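Protein FmtA (Staphylococcus aureus, PDB 5ZH8) hydrolyses the ester bonds that hold D-alanine on wall and lipoteichoic acids, and influences methicillin resistance, autolysis and cell wall structure. Local coordinates at residues Y106-G114 with K257-A265; P292-Q303 with F351-V362. All coordinates share one frame; numbering follows the deposited sequence.

Interaction 1 (Y106-G114 with K257-A265); sequences YGYQDFEKG and KKYLAKGYA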
loop_
_atom_site.group_PDB
_atom_site.type_symbol
_atom_site.label_atom_id
_atom_site.label_comp_id
_atom_site.label_asym_id
_atom_site.label_seq_id
_atom_site.Cartn_x
_atom_site.Cartn_y
_atom_site.Cartn_z
ATOM N N TYR A 106 -13.007 10.719 11.804
ATOM C CA TYR A 106 -13.832 9.561 11.493
ATOM C C TYR A 106 -13.099 8.283 11.913
ATOM O O TYR A 106 -11.886 8.155 11.717
ATOM C CB TYR A 106 -14.118 9.505 9.996
ATOM C CG TYR A 106 -14.846 10.702 9.416
ATOM C CD1 TYR A 106 -14.156 11.859 9.066
ATOM C CD2 TYR A 106 -16.224 10.662 9.176
ATOM C CE1 TYR A 106 -14.820 12.952 8.517
ATOM C CE2 TYR A 106 -16.896 11.750 8.628
ATOM C CZ TYR A 106 -16.192 12.884 8.294
ATOM O OH TYR A 106 -16.841 13.953 7.742
ATOM N N GLY A 107 -13.833 7.323 12.467
ATOM C CA GLY A 107 -13.226 6.072 12.919
ATOM C C GLY A 107 -12.261 6.263 14.084
ATOM O O GLY A 107 -12.406 7.201 14.871
ATOM N N TYR A 108 -11.260 5.389 14.176
ATOM C CA TYR A 108 -10.400 5.313 15.356
ATOM C C TYR A 108 -8.965 5.786 15.146
ATOM O O TYR A 108 -8.327 5.473 14.142
ATOM C CB TYR A 108 -10.387 3.879 15.884
ATOM C CG TYR A 108 -11.731 3.449 16.415
ATOM C CD1 TYR A 108 -12.692 2.892 15.570
ATOM C CD2 TYR A 108 -12.057 3.623 17.753
ATOM C CE1 TYR A 108 -13.926 2.500 16.056
ATOM C CE2 TYR A 108 -13.292 3.237 18.243
ATOM C CZ TYR A 108 -14.215 2.678 17.395
ATOM O OH TYR A 108 -15.436 2.301 17.895
ATOM N N GLN A 109 -8.477 6.544 16.123
ATOM C CA GLN A 109 -7.067 6.931 16.213
ATOM C C GLN A 109 -6.239 5.758 16.730
ATOM O O GLN A 109 -5.135 5.497 16.242
ATOM C CB GLN A 109 -6.930 8.121 17.161
ATOM C CG GLN A 109 -5.506 8.562 17.456
ATOM C CD GLN A 109 -5.465 9.545 18.601
ATOM O OE1 GLN A 109 -6.214 10.522 18.613
ATOM N NE2 GLN A 109 -4.604 9.284 19.576
ATOM N N ASP A 110 -6.779 5.078 17.739
ATOM C CA ASP A 110 -6.178 3.882 18.301
ATOM C C ASP A 110 -7.282 2.835 18.427
ATOM O O ASP A 110 -8.211 3.001 19.219
ATOM C CB ASP A 110 -5.567 4.197 19.667
ATOM C CG ASP A 110 -4.905 2.979 20.325
ATOM O OD1 ASP A 110 -5.216 1.829 19.944
ATOM O OD2 ASP A 110 -4.069 3.178 21.232
ATOM N N PHE A 111 -7.178 1.770 17.630
ATOM C CA PHE A 111 -8.190 0.708 17.601
ATOM C C PHE A 111 -8.135 -0.183 18.827
ATOM O O PHE A 111 -9.154 -0.745 19.233
ATOM C CB PHE A 111 -8.034 -0.164 16.348
ATOM C CG PHE A 111 -8.758 0.366 15.147
ATOM C CD1 PHE A 111 -10.125 0.168 15.012
ATOM C CD2 PHE A 111 -8.083 1.056 14.158
ATOM C CE1 PHE A 111 -10.809 0.652 13.916
ATOM C CE2 PHE A 111 -8.760 1.538 13.060
ATOM C CZ PHE A 111 -10.123 1.336 12.936
ATOM N N GLU A 112 -6.948 -0.305 19.410
ATOM C CA GLU A 112 -6.737 -1.197 20.549
ATOM C C GLU A 112 -7.325 -0.603 21.836
ATOM O O GLU A 112 -7.897 -1.325 22.659
ATOM C CB GLU A 112 -5.247 -1.501 20.723
ATOM C CG GLU A 112 -4.659 -2.411 19.648
ATOM C CD GLU A 112 -4.454 -1.725 18.302
ATOM O OE1 GLU A 112 -3.825 -0.645 18.259
ATOM O OE2 GLU A 112 -4.918 -2.284 17.282
ATOM N N LYS A 113 -7.188 0.716 21.985
ATOM C CA LYS A 113 -7.683 1.439 23.156
ATOM C C LYS A 113 -9.039 2.097 22.908
ATOM O O LYS A 113 -9.592 2.738 23.800
ATOM C CB LYS A 113 -6.655 2.497 23.585
ATOM C CG LYS A 113 -5.247 1.949 23.809
ATOM C CD LYS A 113 -5.250 0.927 24.943
ATOM C CE LYS A 113 -3.936 0.165 25.063
ATOM N NZ LYS A 113 -3.739 -0.811 23.952
ATOM N N GLY A 114 -9.568 1.939 21.696
ATOM C CA GLY A 114 -10.877 2.484 21.340
ATOM C C GLY A 114 -10.952 4.002 21.268
ATOM O O GLY A 114 -12.034 4.568 21.391
ATOM N N LYS A 257 1.801 13.019 22.941
ATOM C CA LYS A 257 1.665 11.551 22.826
ATOM C C LYS A 257 0.215 11.064 22.865
ATOM O O LYS A 257 -0.154 10.121 22.167
ATOM C CB LYS A 257 2.480 10.839 23.913
ATOM C CG LYS A 257 3.971 10.803 23.630
ATOM C CD LYS A 257 4.709 9.912 24.618
ATOM C CE LYS A 257 6.213 10.053 24.451
ATOM N NZ LYS A 257 6.688 9.609 23.116
ATOM N N LYS A 258 -0.593 11.729 23.681
ATOM C CA LYS A 258 -2.034 11.481 23.788
ATOM C C LYS A 258 -2.755 11.480 22.437
ATOM O O LYS A 258 -3.723 10.754 22.248
ATOM C CB LYS A 258 -2.648 12.580 24.658
ATOM C CG LYS A 258 -3.872 12.196 25.468
ATOM C CD LYS A 258 -4.347 13.376 26.316
ATOM C CE LYS A 258 -3.221 13.965 27.171
ATOM N NZ LYS A 258 -3.691 14.878 28.251
ATOM N N TYR A 259 -2.286 12.313 21.510
ATOM C CA TYR A 259 -2.982 12.574 20.255
ATOM C C TYR A 259 -2.313 11.963 19.010
ATOM O O TYR A 259 -2.829 12.092 17.896
ATOM C CB TYR A 259 -3.156 14.092 20.087
ATOM C CG TYR A 259 -4.036 14.730 21.158
ATOM C CD1 TYR A 259 -5.341 14.285 21.370
ATOM C CD2 TYR A 259 -3.569 15.772 21.955
ATOM C CE1 TYR A 259 -6.150 14.852 22.341
ATOM C CE2 TYR A 259 -4.375 16.348 22.931
ATOM C CZ TYR A 259 -5.666 15.883 23.116
ATOM O OH TYR A 259 -6.490 16.436 24.073
ATOM N N LEU A 260 -1.189 11.276 19.195
ATOM C CA LEU A 260 -0.452 10.714 18.063
ATOM C C LEU A 260 -1.152 9.463 17.537
ATOM O O LEU A 260 -1.274 8.473 18.249
ATOM C CB LEU A 260 1.005 10.413 18.451
ATOM C CG LEU A 260 2.086 11.494 18.216
ATOM C CD1 LEU A 260 1.640 12.934 18.463
ATOM C CD2 LEU A 260 3.322 11.164 19.039
ATOM N N ALA A 261 -1.590 9.518 16.285
ATOM C CA ALA A 261 -2.343 8.433 15.672
ATOM C C ALA A 261 -1.487 7.208 15.394
ATOM O O ALA A 261 -0.295 7.308 15.134
ATOM C CB ALA A 261 -2.990 8.912 14.375
ATOM N N LYS A 262 -2.128 6.049 15.443
ATOM C CA LYS A 262 -1.504 4.787 15.089
ATOM C C LYS A 262 -1.934 4.439 13.671
ATOM O O LYS A 262 -3.098 4.606 13.312
ATOM C CB LYS A 262 -1.938 3.688 16.064
ATOM C CG LYS A 262 -1.657 4.020 17.521
ATOM C CD LYS A 262 -2.231 2.985 18.485
ATOM C CE LYS A 262 -1.361 1.743 18.590
ATOM N NZ LYS A 262 -1.945 0.736 19.530
ATOM N N GLY A 263 -0.987 3.962 12.870
ATOM C CA GLY A 263 -1.255 3.572 11.490
ATOM C C GLY A 263 -1.485 2.081 11.397
ATOM O O GLY A 263 -0.936 1.311 12.188
ATOM N N TYR A 264 -2.292 1.669 10.425
ATOM C CA TYR A 264 -2.686 0.267 10.304
ATOM C C TYR A 264 -2.644 -0.236 8.865
ATOM O O TYR A 264 -2.840 0.521 7.913
ATOM C CB TYR A 264 -4.088 0.071 10.876
ATOM C CG TYR A 264 -4.182 0.358 12.353
ATOM C CD1 TYR A 264 -3.940 -0.641 13.286
ATOM C CD2 TYR A 264 -4.508 1.625 12.818
ATOM C CE1 TYR A 264 -4.025 -0.390 14.643
ATOM C CE2 TYR A 264 -4.587 1.889 14.176
ATOM C CZ TYR A 264 -4.350 0.874 15.087
ATOM O OH TYR A 264 -4.431 1.125 16.438
ATOM N N ALA A 265 -2.383 -1.528 8.727
ATOM C CA ALA A 265 -2.469 -2.200 7.445
ATOM C C ALA A 265 -2.938 -3.639 7.654
ATOM O O ALA A 265 -2.612 -4.241 8.671
ATOM C CB ALA A 265 -1.119 -2.165 6.757
#

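Interaction 2 (P292-Q303 with F351-V362); sequences PTDMGKLITQIQ and FTVYYNDKYVVV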
loop_
_atom_site.group_PDB
_atom_site.type_symbol
_atom_site.label_atom_id
_atom_site.label_comp_id
_atom_site.label_asym_id
_atom_site.label_seq_id
_atom_site.Cartn_x
_atom_site.Cartn_y
_atom_site.Cartn_z
ATOM N N PRO A 292 -4.666 17.869 10.773
ATOM C CA PRO A 292 -5.038 18.463 9.479
ATOM C C PRO A 292 -5.265 19.979 9.527
ATOM O O PRO A 292 -4.913 20.678 8.585
ATOM C CB PRO A 292 -6.340 17.736 9.128
ATOM C CG PRO A 292 -6.194 16.403 9.771
ATOM C CD PRO A 292 -5.405 16.619 11.037
ATOM N N THR A 293 -5.828 20.479 10.626
ATOM C CA THR A 293 -6.077 21.911 10.784
ATOM C C THR A 293 -4.783 22.720 10.724
ATOM O O THR A 293 -4.731 23.745 10.046
ATOM C CB THR A 293 -6.814 22.232 12.099
ATOM O OG1 THR A 293 -6.050 21.746 13.207
ATOM C CG2 THR A 293 -8.188 21.600 12.124
ATOM N N ASP A 294 -3.751 22.257 11.428
ATOM C CA ASP A 294 -2.439 22.918 11.424
ATOM C C ASP A 294 -1.807 22.956 10.039
ATOM O O ASP A 294 -1.165 23.948 9.676
ATOM C CB ASP A 294 -1.471 22.240 12.397
ATOM C CG ASP A 294 -1.386 22.951 13.744
ATOM O OD1 ASP A 294 -2.372 23.600 14.160
ATOM O OD2 ASP A 294 -0.315 22.859 14.389
ATOM N N MET A 295 -1.981 21.884 9.268
ATOM C CA MET A 295 -1.450 21.841 7.906
ATOM C C MET A 295 -2.113 22.889 7.019
ATOM O O MET A 295 -1.446 23.545 6.229
ATOM C CB MET A 295 -1.634 20.452 7.294
ATOM C CG MET A 295 -1.138 20.321 5.856
ATOM S SD MET A 295 0.526 20.925 5.489
ATOM C CE MET A 295 1.475 19.414 5.598
ATOM N N GLY A 296 -3.428 23.033 7.143
ATOM C CA GLY A 296 -4.146 24.081 6.429
ATOM C C GLY A 296 -3.734 25.456 6.924
ATOM O O GLY A 296 -3.544 26.381 6.134
ATOM N N LYS A 297 -3.599 25.585 8.242
ATOM C CA LYS A 297 -3.155 26.828 8.873
ATOM C C LYS A 297 -1.772 27.237 8.351
ATOM O O LYS A 297 -1.503 28.419 8.149
ATOM C CB LYS A 297 -3.132 26.657 10.401
ATOM C CG LYS A 297 -2.847 27.929 11.174
ATOM C CD LYS A 297 -2.665 27.684 12.667
ATOM C CE LYS A 297 -3.984 27.382 13.363
ATOM N NZ LYS A 297 -3.843 27.393 14.848
ATOM N N LEU A 298 -0.899 26.253 8.135
ATOM C CA LEU A 298 0.431 26.496 7.572
ATOM C C LEU A 298 0.369 27.020 6.138
ATOM O O LEU A 298 0.991 28.023 5.810
ATOM C CB LEU A 298 1.255 25.208 7.606
ATOM C CG LEU A 298 2.577 25.193 6.845
ATOM C CD1 LEU A 298 3.532 26.238 7.398
ATOM C CD2 LEU A 298 3.168 23.794 6.900
ATOM N N ILE A 299 -0.377 26.328 5.291
ATOM C CA ILE A 299 -0.458 26.662 3.874
ATOM C C ILE A 299 -1.162 27.995 3.633
ATOM O O ILE A 299 -0.705 28.793 2.824
ATOM C CB ILE A 299 -1.156 25.533 3.088
ATOM C CG1 ILE A 299 -0.232 24.320 3.026
ATOM C CG2 ILE A 299 -1.530 25.977 1.678
ATOM C CD1 ILE A 299 -0.974 23.028 2.793
ATOM N N THR A 300 -2.267 28.236 4.333
ATOM C CA THR A 300 -3.010 29.481 4.157
ATOM C C THR A 300 -2.183 30.693 4.580
ATOM O O THR A 300 -2.256 31.748 3.953
ATOM C CB THR A 300 -4.318 29.494 4.960
ATOM O OG1 THR A 300 -4.041 29.209 6.336
ATOM C CG2 THR A 300 -5.298 28.487 4.399
ATOM N N GLN A 301 -1.403 30.539 5.647
ATOM C CA GLN A 301 -0.541 31.618 6.121
ATOM C C GLN A 301 0.628 31.897 5.180
ATOM O O GLN A 301 1.002 33.053 4.988
ATOM C CB GLN A 301 -0.030 31.316 7.519
ATOM C CG GLN A 301 -1.066 31.573 8.593
ATOM C CD GLN A 301 -0.492 31.391 9.977
ATOM O OE1 GLN A 301 -0.249 32.362 10.689
ATOM N NE2 GLN A 301 -0.247 30.143 10.359
ATOM N N ILE A 302 1.196 30.848 4.593
ATOM C CA ILE A 302 2.226 31.015 3.565
ATOM C C ILE A 302 1.615 31.706 2.343
ATOM O O ILE A 302 2.208 32.631 1.786
ATOM C CB ILE A 302 2.884 29.671 3.173
ATOM C CG1 ILE A 302 3.718 29.138 4.346
ATOM C CG2 ILE A 302 3.773 29.840 1.948
ATOM C CD1 ILE A 302 4.025 27.658 4.273
ATOM N N GLN A 303 0.420 31.270 1.953
ATOM C CA GLN A 303 -0.318 31.897 0.862
ATOM C C GLN A 303 -0.550 33.380 1.124
ATOM O O GLN A 303 -0.584 34.178 0.186
ATOM C CB GLN A 303 -1.661 31.192 0.631
ATOM C CG GLN A 303 -1.566 29.929 -0.214
ATOM C CD GLN A 303 -2.914 29.273 -0.426
ATOM O OE1 GLN A 303 -3.644 29.007 0.530
ATOM N NE2 GLN A 303 -3.251 29.003 -1.678
ATOM N N PHE A 351 -1.076 11.005 4.364
ATOM C CA PHE A 351 -1.354 12.398 4.666
ATOM C C PHE A 351 -1.274 13.206 3.372
ATOM O O PHE A 351 -0.199 13.375 2.799
ATOM C CB PHE A 351 -0.346 12.906 5.696
ATOM C CG PHE A 351 -0.786 14.141 6.413
ATOM C CD1 PHE A 351 -0.560 15.389 5.865
ATOM C CD2 PHE A 351 -1.431 14.050 7.637
ATOM C CE1 PHE A 351 -0.971 16.529 6.525
ATOM C CE2 PHE A 351 -1.845 15.187 8.305
ATOM C CZ PHE A 351 -1.618 16.431 7.745
ATOM N N THR A 352 -2.419 13.695 2.915
ATOM C CA THR A 352 -2.522 14.266 1.582
ATOM C C THR A 352 -3.200 15.629 1.636
ATOM O O THR A 352 -4.103 15.852 2.439
ATOM C CB THR A 352 -3.285 13.315 0.634
ATOM O OG1 THR A 352 -2.732 11.990 0.724
ATOM C CG2 THR A 352 -3.193 13.790 -0.803
ATOM N N VAL A 353 -2.735 16.540 0.785
ATOM C CA VAL A 353 -3.216 17.916 0.756
ATOM C C VAL A 353 -3.396 18.313 -0.694
ATOM O O VAL A 353 -2.463 18.215 -1.484
ATOM C CB VAL A 353 -2.212 18.913 1.386
ATOM C CG1 VAL A 353 -2.831 20.299 1.488
ATOM C CG2 VAL A 353 -1.741 18.444 2.756
ATOM N N TYR A 354 -4.600 18.740 -1.042
ATOM C CA TYR A 354 -4.870 19.370 -2.329
ATOM C C TYR A 354 -5.295 20.785 -2.012
ATOM O O TYR A 354 -6.119 20.984 -1.116
ATOM C CB TYR A 354 -6.026 18.678 -3.041
ATOM C CG TYR A 354 -5.673 17.500 -3.921
ATOM C CD1 TYR A 354 -4.540 16.725 -3.704
ATOM C CD2 TYR A 354 -6.527 17.139 -4.955
ATOM C CE1 TYR A 354 -4.262 15.647 -4.520
ATOM C CE2 TYR A 354 -6.261 16.064 -5.764
ATOM C CZ TYR A 354 -5.135 15.322 -5.549
ATOM O OH TYR A 354 -4.908 14.260 -6.388
ATOM N N TYR A 355 -4.738 21.770 -2.715
ATOM C CA TYR A 355 -5.180 23.139 -2.498
ATOM C C TYR A 355 -5.000 24.067 -3.673
ATOM O O TYR A 355 -4.269 23.769 -4.621
ATOM C CB TYR A 355 -4.517 23.737 -1.251
ATOM C CG TYR A 355 -3.067 24.136 -1.384
ATOM C CD1 TYR A 355 -2.714 25.399 -1.842
ATOM C CD2 TYR A 355 -2.050 23.271 -1.005
ATOM C CE1 TYR A 355 -1.391 25.774 -1.942
ATOM C CE2 TYR A 355 -0.717 23.646 -1.101
ATOM C CZ TYR A 355 -0.397 24.896 -1.569
ATOM O OH TYR A 355 0.917 25.277 -1.676
ATOM N N ASN A 356 -5.717 25.185 -3.592
ATOM C CA ASN A 356 -5.575 26.303 -4.512
ATOM C C ASN A 356 -5.802 27.609 -3.727
ATOM O O ASN A 356 -5.623 27.623 -2.506
ATOM C CB ASN A 356 -6.505 26.141 -5.734
ATOM C CG ASN A 356 -7.976 26.127 -5.377
ATOM O OD1 ASN A 356 -8.388 26.628 -4.338
ATOM N ND2 ASN A 356 -8.780 25.568 -6.263
ATOM N N ASP A 357 -6.183 28.695 -4.394
ATOM C CA ASP A 357 -6.352 29.973 -3.699
ATOM C C ASP A 357 -7.671 30.086 -2.926
ATOM O O ASP A 357 -7.833 31.010 -2.133
ATOM C CB ASP A 357 -6.199 31.143 -4.672
ATOM C CG ASP A 357 -4.754 31.362 -5.115
ATOM O OD1 ASP A 357 -3.852 30.605 -4.692
ATOM O OD2 ASP A 357 -4.521 32.297 -5.906
ATOM N N LYS A 358 -8.606 29.159 -3.145
ATOM C CA LYS A 358 -9.876 29.158 -2.414
ATOM C C LYS A 358 -9.920 28.068 -1.338
ATOM O O LYS A 358 -10.240 28.345 -0.184
ATOM C CB LYS A 358 -11.055 28.981 -3.370
ATOM C CG LYS A 358 -12.398 29.317 -2.735
ATOM C CD LYS A 358 -13.552 29.090 -3.691
ATOM C CE LYS A 358 -14.900 29.356 -3.038
ATOM N NZ LYS A 358 -16.032 28.891 -3.892
ATOM N N TYR A 359 -9.611 26.836 -1.722
ATOM C CA TYR A 359 -9.700 25.705 -0.810
ATOM C C TYR A 359 -8.337 25.134 -0.442
ATOM O O TYR A 359 -7.457 25.015 -1.292
ATOM C CB TYR A 359 -10.544 24.589 -1.432
ATOM C CG TYR A 359 -11.999 24.939 -1.588
ATOM C CD1 TYR A 359 -12.843 24.983 -0.490
ATOM C CD2 TYR A 359 -12.532 25.234 -2.838
ATOM C CE1 TYR A 359 -14.179 25.303 -0.628
ATOM C CE2 TYR A 359 -13.869 25.555 -2.989
ATOM C CZ TYR A 359 -14.689 25.582 -1.883
ATOM O OH TYR A 359 -16.017 25.898 -2.025
ATOM N N VAL A 360 -8.175 24.779 0.828
ATOM C CA VAL A 360 -7.099 23.884 1.239
ATOM C C VAL A 360 -7.758 22.663 1.851
ATOM O O VAL A 360 -8.432 22.766 2.870
ATOM C CB VAL A 360 -6.133 24.526 2.263
ATOM C CG1 VAL A 360 -4.989 23.569 2.581
ATOM C CG2 VAL A 360 -5.599 25.850 1.739
ATOM N N VAL A 361 -7.574 21.519 1.202
ATOM C CA VAL A 361 -8.185 20.265 1.629
ATOM C C VAL A 361 -7.090 19.360 2.158
ATOM O O VAL A 361 -6.187 18.984 1.417
ATOM C CB VAL A 361 -8.920 19.562 0.463
ATOM C CG1 VAL A 361 -9.674 18.336 0.963
ATOM C CG2 VAL A 361 -9.858 20.530 -0.235
ATOM N N VAL A 362 -7.176 19.026 3.444
ATOM C CA VAL A 362 -6.197 18.164 4.103
ATOM C C VAL A 362 -6.914 16.903 4.548
ATOM O O VAL A 362 -7.868 16.977 5.326
ATOM C CB VAL A 362 -5.563 18.848 5.343
ATOM C CG1 VAL A 362 -4.414 18.005 5.899
ATOM C CG2 VAL A 362 -5.102 20.261 5.011
HETATM O O HOH W 1 -1.453 31.008 -3.605
#

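Interaction 1 (Y106-G114 with K257-A265)
Q109 and A261 meet in the closely packed half of this contact, where the loop after strand 99-106 runs across residues 257-265. The methylene CG of Q109 lies 3.6 Å from A261 CA, an approach that suits the small alanine. With CG trans to its own N (chi1 175°), the extended glutamine reaches along the partner chain, and NE2 donates to K258 O at 3.2 Å, nearly within the amide plane. T121 bonds to OE1, so both ends of the buried amide are engaged. Q109 O accepts from K262 N at 3.2 Å, close to straight at 165°, joining the two backbones.

Between this part and the looser side, partly exposed F111 turns its edge to the face of buried Y264, the ring planes 87° apart, while CB of Y108 lies over one face of F111.

The outer half is polar and more exposed. Bent at chi2, E112 brings its carboxylate back so that OE1 receives K262 NZ on its anti side (2.7 Å) and Y264 OH on its syn side (2.6 Å). Y264 OH in turn accepts from F111 N at 3.1 Å, making good use of a group that can both give and take. K262 also carries its aliphatic CD across the D110 carboxylate, whose OD1 forms a weak, long salt bridge with K262 NZ (3.5 Å), and makes a cation-pi contact with F273.

D110 OD1 also accepts from K113 N above the carboxylate plane. D110 is shared by this Asx motif and a classic beta bulge, in which Q109 and D110 face I115, and the D110-E112-K262 salt-bridge network fastens the turned corner to the second loop.

Interaction 2 (P292-Q303 with F351-V362)
P292 at the start of helix 292-303 lies beside V362, and the helix then runs slantwise over the hairpin formed by strands 351-355 and 359-362. Its axis passes 8.2 Å from that of 359-362, roughly antiparallel (148°), and 10.4 Å from that of 351-355, at 38°. Y354 and V361 form a hydrogen-bonded antiparallel pair within the hairpin. In the turn, N356 OD1 accepts from K358 N and Y359 N, an Asx turn and Asx motif: the short asparagine side chain can bring its carbonyl oxygen back to these two backbone N-H groups.

F351, V353, Y355, V360 and V362 face the helix. P292 CB rests 3.8 Å from V362 CG1, and G296, without a side chain, brings its CA to 4.0 Å from V360 CG1. Flexible M295 sets CG 3.7 Å from V353 CG2 and also at the edge of the F351 ring. Y354 and V361 point away, and with T352 they touch helix 371-382; the sheet is thus sandwiched between helices, as expected of the beta-lactamase and penicillin-binding protein fold.

I299 divides its two branches between neighbours. CD1 reaches V353 CG1 at 3.5 Å, while CG2 makes a CH-pi contact over the middle of the Y355 ring, 3.5 Å from its centroid. That face is presented because the tyrosine takes the less common first torsion, with CG between the backbone N and carbonyl carbon.

Nearer the turn, extended Q303 runs counter to the Y355 side chain, and its NE2 donates almost straight (170°) to N356 O at 2.9 Å, coming from above the carbonyl plane. A water donates to D357 OD1, which is also bonded to Y389 OH, and accepts weakly from Q303 NE2 at this more exposed end.

How the interactions relate
Interaction 1 closes before interaction 2 opens along the chain, and the two do not touch: their centres are about 23 Å apart and their nearest atoms about 9 Å. Interaction 1 lies farther out, about 20 Å from the centre of the chain against about 12 Å for interaction 2. The large antiparallel sheet connects them. Just beyond the end of strand 359-365 lies N366, whose side chain bonds to both Y108 O and K262 O of interaction 1, while Q349, at the start of strand 349-355, makes a weak bond to A261 O. Interaction 2 packs a helix on the sheet's face, and interaction 1 joins loops near the strand ends.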